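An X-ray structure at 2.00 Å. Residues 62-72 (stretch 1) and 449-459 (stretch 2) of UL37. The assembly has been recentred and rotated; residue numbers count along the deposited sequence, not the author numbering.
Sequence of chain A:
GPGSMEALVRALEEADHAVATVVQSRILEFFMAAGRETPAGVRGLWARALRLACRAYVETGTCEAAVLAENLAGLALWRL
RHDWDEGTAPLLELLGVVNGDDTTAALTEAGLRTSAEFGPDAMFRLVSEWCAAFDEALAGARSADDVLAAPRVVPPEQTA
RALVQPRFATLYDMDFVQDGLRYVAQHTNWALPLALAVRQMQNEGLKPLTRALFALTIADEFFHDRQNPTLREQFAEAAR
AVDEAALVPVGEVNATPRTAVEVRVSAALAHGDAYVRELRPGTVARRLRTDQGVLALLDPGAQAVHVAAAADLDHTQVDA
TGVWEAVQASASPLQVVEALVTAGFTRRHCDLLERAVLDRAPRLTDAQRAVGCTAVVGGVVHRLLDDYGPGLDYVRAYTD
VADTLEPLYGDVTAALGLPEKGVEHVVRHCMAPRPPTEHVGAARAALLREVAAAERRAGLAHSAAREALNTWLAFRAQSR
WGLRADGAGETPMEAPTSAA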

# COMPACT_ATOMS: atom_id res chain seq x y z
N THR A 62 -12.84 -42.51 0.39
CA THR A 62 -12.99 -41.66 1.57
C THR A 62 -13.36 -40.22 1.23
O THR A 62 -13.12 -39.73 0.11
CB THR A 62 -11.72 -41.65 2.43
OG1 THR A 62 -10.66 -41.03 1.69
CG2 THR A 62 -11.33 -43.06 2.81
N CYS A 63 -13.93 -39.55 2.22
CA CYS A 63 -14.41 -38.19 2.12
C CYS A 63 -13.24 -37.22 2.01
O CYS A 63 -13.30 -36.25 1.25
CB CYS A 63 -15.26 -37.88 3.35
SG CYS A 63 -15.85 -36.20 3.47
N GLU A 64 -12.18 -37.49 2.77
CA GLU A 64 -10.94 -36.72 2.70
C GLU A 64 -10.37 -36.72 1.28
O GLU A 64 -10.00 -35.68 0.75
CB GLU A 64 -9.90 -37.28 3.68
CG GLU A 64 -10.23 -37.04 5.15
CD GLU A 64 -11.49 -37.76 5.61
OE1 GLU A 64 -11.85 -38.78 4.98
OE2 GLU A 64 -12.13 -37.31 6.58
N ALA A 65 -10.31 -37.90 0.67
CA ALA A 65 -9.81 -38.05 -0.69
C ALA A 65 -10.67 -37.31 -1.70
O ALA A 65 -10.16 -36.74 -2.67
CB ALA A 65 -9.71 -39.53 -1.08
N ALA A 66 -11.98 -37.33 -1.48
CA ALA A 66 -12.91 -36.67 -2.38
C ALA A 66 -12.66 -35.17 -2.35
O ALA A 66 -12.52 -34.52 -3.39
CB ALA A 66 -14.34 -36.97 -1.97
N VAL A 67 -12.62 -34.63 -1.14
CA VAL A 67 -12.37 -33.21 -0.90
C VAL A 67 -11.03 -32.75 -1.46
O VAL A 67 -10.95 -31.73 -2.17
CB VAL A 67 -12.42 -32.89 0.61
CG1 VAL A 67 -11.89 -31.48 0.89
CG2 VAL A 67 -13.84 -33.05 1.14
N LEU A 68 -9.99 -33.52 -1.17
CA LEU A 68 -8.66 -33.22 -1.69
C LEU A 68 -8.70 -33.10 -3.21
O LEU A 68 -8.35 -32.06 -3.76
CB LEU A 68 -7.65 -34.29 -1.26
CG LEU A 68 -6.23 -34.18 -1.82
CD1 LEU A 68 -5.52 -32.94 -1.29
CD2 LEU A 68 -5.44 -35.44 -1.50
N ALA A 69 -9.13 -34.17 -3.88
CA ALA A 69 -9.11 -34.21 -5.34
C ALA A 69 -9.93 -33.09 -5.97
O ALA A 69 -9.48 -32.43 -6.90
CB ALA A 69 -9.59 -35.55 -5.84
N GLU A 70 -11.15 -32.91 -5.46
CA GLU A 70 -12.05 -31.91 -6.00
C GLU A 70 -11.62 -30.45 -5.73
O GLU A 70 -11.91 -29.55 -6.53
CB GLU A 70 -13.48 -32.16 -5.50
CG GLU A 70 -14.19 -33.31 -6.23
CD GLU A 70 -15.67 -33.45 -5.85
OE1 GLU A 70 -16.02 -33.19 -4.68
OE2 GLU A 70 -16.47 -33.84 -6.73
N ASN A 71 -10.93 -30.23 -4.61
CA ASN A 71 -10.51 -28.87 -4.24
C ASN A 71 -8.99 -28.61 -4.24
O ASN A 71 -8.51 -27.59 -3.73
CB ASN A 71 -11.09 -28.50 -2.88
CG ASN A 71 -12.60 -28.62 -2.85
OD1 ASN A 71 -13.32 -27.68 -3.20
ND2 ASN A 71 -13.08 -29.79 -2.45
N LEU A 72 -8.25 -29.53 -4.86
CA LEU A 72 -6.80 -29.44 -4.94
C LEU A 72 -6.33 -28.15 -5.61
O LEU A 72 -5.33 -27.57 -5.21
CB LEU A 72 -6.24 -30.66 -5.69
CG LEU A 72 -4.73 -30.84 -5.54
CD1 LEU A 72 -4.40 -31.22 -4.11
CD2 LEU A 72 -4.24 -31.89 -6.52
N ARG A 449 -18.90 -25.91 2.31
CA ARG A 449 -19.96 -26.39 1.44
C ARG A 449 -19.47 -27.58 0.61
O ARG A 449 -20.21 -28.53 0.36
CB ARG A 449 -20.47 -25.28 0.51
CG ARG A 449 -21.29 -24.17 1.21
CD ARG A 449 -22.05 -23.33 0.19
NE ARG A 449 -21.16 -22.53 -0.67
CZ ARG A 449 -20.75 -21.30 -0.37
NH1 ARG A 449 -21.14 -20.73 0.77
NH2 ARG A 449 -19.96 -20.64 -1.19
N GLU A 450 -18.21 -27.52 0.18
CA GLU A 450 -17.65 -28.63 -0.58
C GLU A 450 -17.39 -29.82 0.33
O GLU A 450 -17.57 -30.98 -0.07
CB GLU A 450 -16.38 -28.21 -1.32
CG GLU A 450 -16.61 -27.10 -2.32
CD GLU A 450 -17.70 -27.43 -3.33
OE1 GLU A 450 -18.25 -28.56 -3.29
OE2 GLU A 450 -18.02 -26.55 -4.16
N VAL A 451 -16.97 -29.54 1.56
CA VAL A 451 -16.78 -30.59 2.55
C VAL A 451 -18.12 -31.26 2.85
O VAL A 451 -18.22 -32.49 2.89
CB VAL A 451 -16.16 -30.06 3.84
CG1 VAL A 451 -16.14 -31.14 4.90
CG2 VAL A 451 -14.75 -29.55 3.57
N ALA A 452 -19.16 -30.46 3.04
CA ALA A 452 -20.50 -30.99 3.32
C ALA A 452 -21.05 -31.79 2.14
O ALA A 452 -21.80 -32.74 2.34
CB ALA A 452 -21.45 -29.87 3.70
N ALA A 453 -20.67 -31.42 0.92
CA ALA A 453 -21.08 -32.18 -0.27
C ALA A 453 -20.41 -33.55 -0.30
O ALA A 453 -21.04 -34.55 -0.63
CB ALA A 453 -20.76 -31.41 -1.54
N ALA A 454 -19.13 -33.59 0.03
CA ALA A 454 -18.39 -34.84 0.07
C ALA A 454 -18.87 -35.72 1.22
O ALA A 454 -18.87 -36.94 1.12
CB ALA A 454 -16.89 -34.57 0.19
N GLU A 455 -19.27 -35.07 2.31
CA GLU A 455 -19.80 -35.77 3.47
C GLU A 455 -21.08 -36.50 3.11
O GLU A 455 -21.30 -37.64 3.53
CB GLU A 455 -20.05 -34.80 4.63
CG GLU A 455 -18.82 -34.45 5.43
CD GLU A 455 -19.10 -33.42 6.51
OE1 GLU A 455 -20.18 -32.79 6.45
OE2 GLU A 455 -18.25 -33.24 7.41
N ARG A 456 -21.92 -35.85 2.32
CA ARG A 456 -23.19 -36.45 1.90
C ARG A 456 -22.99 -37.59 0.91
O ARG A 456 -23.59 -38.65 1.06
CB ARG A 456 -24.12 -35.39 1.31
CG ARG A 456 -24.93 -34.66 2.36
CD ARG A 456 -24.68 -33.16 2.30
NE ARG A 456 -24.73 -32.66 0.93
CZ ARG A 456 -24.48 -31.40 0.58
NH1 ARG A 456 -24.16 -30.51 1.51
NH2 ARG A 456 -24.54 -31.04 -0.69
N ARG A 457 -22.14 -37.39 -0.09
CA ARG A 457 -21.81 -38.45 -1.04
C ARG A 457 -21.26 -39.66 -0.30
O ARG A 457 -21.52 -40.80 -0.68
CB ARG A 457 -20.82 -37.96 -2.09
CG ARG A 457 -20.36 -39.05 -3.06
CD ARG A 457 -19.46 -38.48 -4.15
NE ARG A 457 -18.50 -37.54 -3.59
CZ ARG A 457 -18.01 -36.49 -4.23
NH1 ARG A 457 -18.39 -36.23 -5.48
NH2 ARG A 457 -17.14 -35.69 -3.62
N ALA A 458 -20.51 -39.40 0.77
CA ALA A 458 -19.93 -40.46 1.59
C ALA A 458 -20.96 -41.04 2.56
O ALA A 458 -20.76 -42.12 3.10
CB ALA A 458 -18.72 -39.93 2.35
N GLY A 459 -22.05 -40.32 2.77
CA GLY A 459 -23.08 -40.76 3.70
C GLY A 459 -22.73 -40.52 5.15
O GLY A 459 -23.01 -41.36 6.00
O HOH W 1 -15.44 -31.59 -2.09

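A single water is built into this helix pair and ties three groups together: it donates to Glu70 OE1 (3.1 Å) and to the backbone carbonyl Glu450 O (3.0 Å), and accepts from Asn71 ND2 (3.0 Å). The same Asn71 ND2 also donates to Val67 O at 2.9 Å, so the amide is anchored to its own helix while it holds the water. Its other end, Asn71 OD1, lies 3.5 Å from Glu450 CG, a contact with the aliphatic part of that side chain.

Glu70 OE1 has a second role. Arg457 NH2 donates to Glu70 OE1 at 2.9 Å with an N-H...O angle of 169°, and Glu70 OE1 lies near the guanidinium plane, at its edge. The second leg, Arg457 NH1 to Glu70 OE2, is weak at 3.3 Å and 160°. Together they make a two-pronged salt bridge between buried Glu70 and Arg457, whose t, t start to the side chain carries the guanidinium out to the carboxylate. The same Arg457 NH2 lies 3.5 Å from Ala66 CB.

The remainder is apolar and closely fitted. The helices, 63-72 and 449-458, run at 137° between their N-to-C directions, with axes 9.0 Å apart at closest approach. Ala454 is central: its CB meets Val67 CG2 at 3.5 Å, Cys63 SG at 3.8 Å and Ala66 CB at 4.1 Å. Its methyl suits a place where the Cys63 and Ala454 CA atoms are 5.6 Å apart. Cys63, with chi1 t, also sets SG 3.8 Å from Glu455 N, while its CB touches Ala458 CB at 4.1 Å. Val67, pointing sideways, reaches Val451 through CG2, 4.1 Å from Val451 CA. In all, 416 Å² is buried, summed over both sides, with Cys63 the most covered residue.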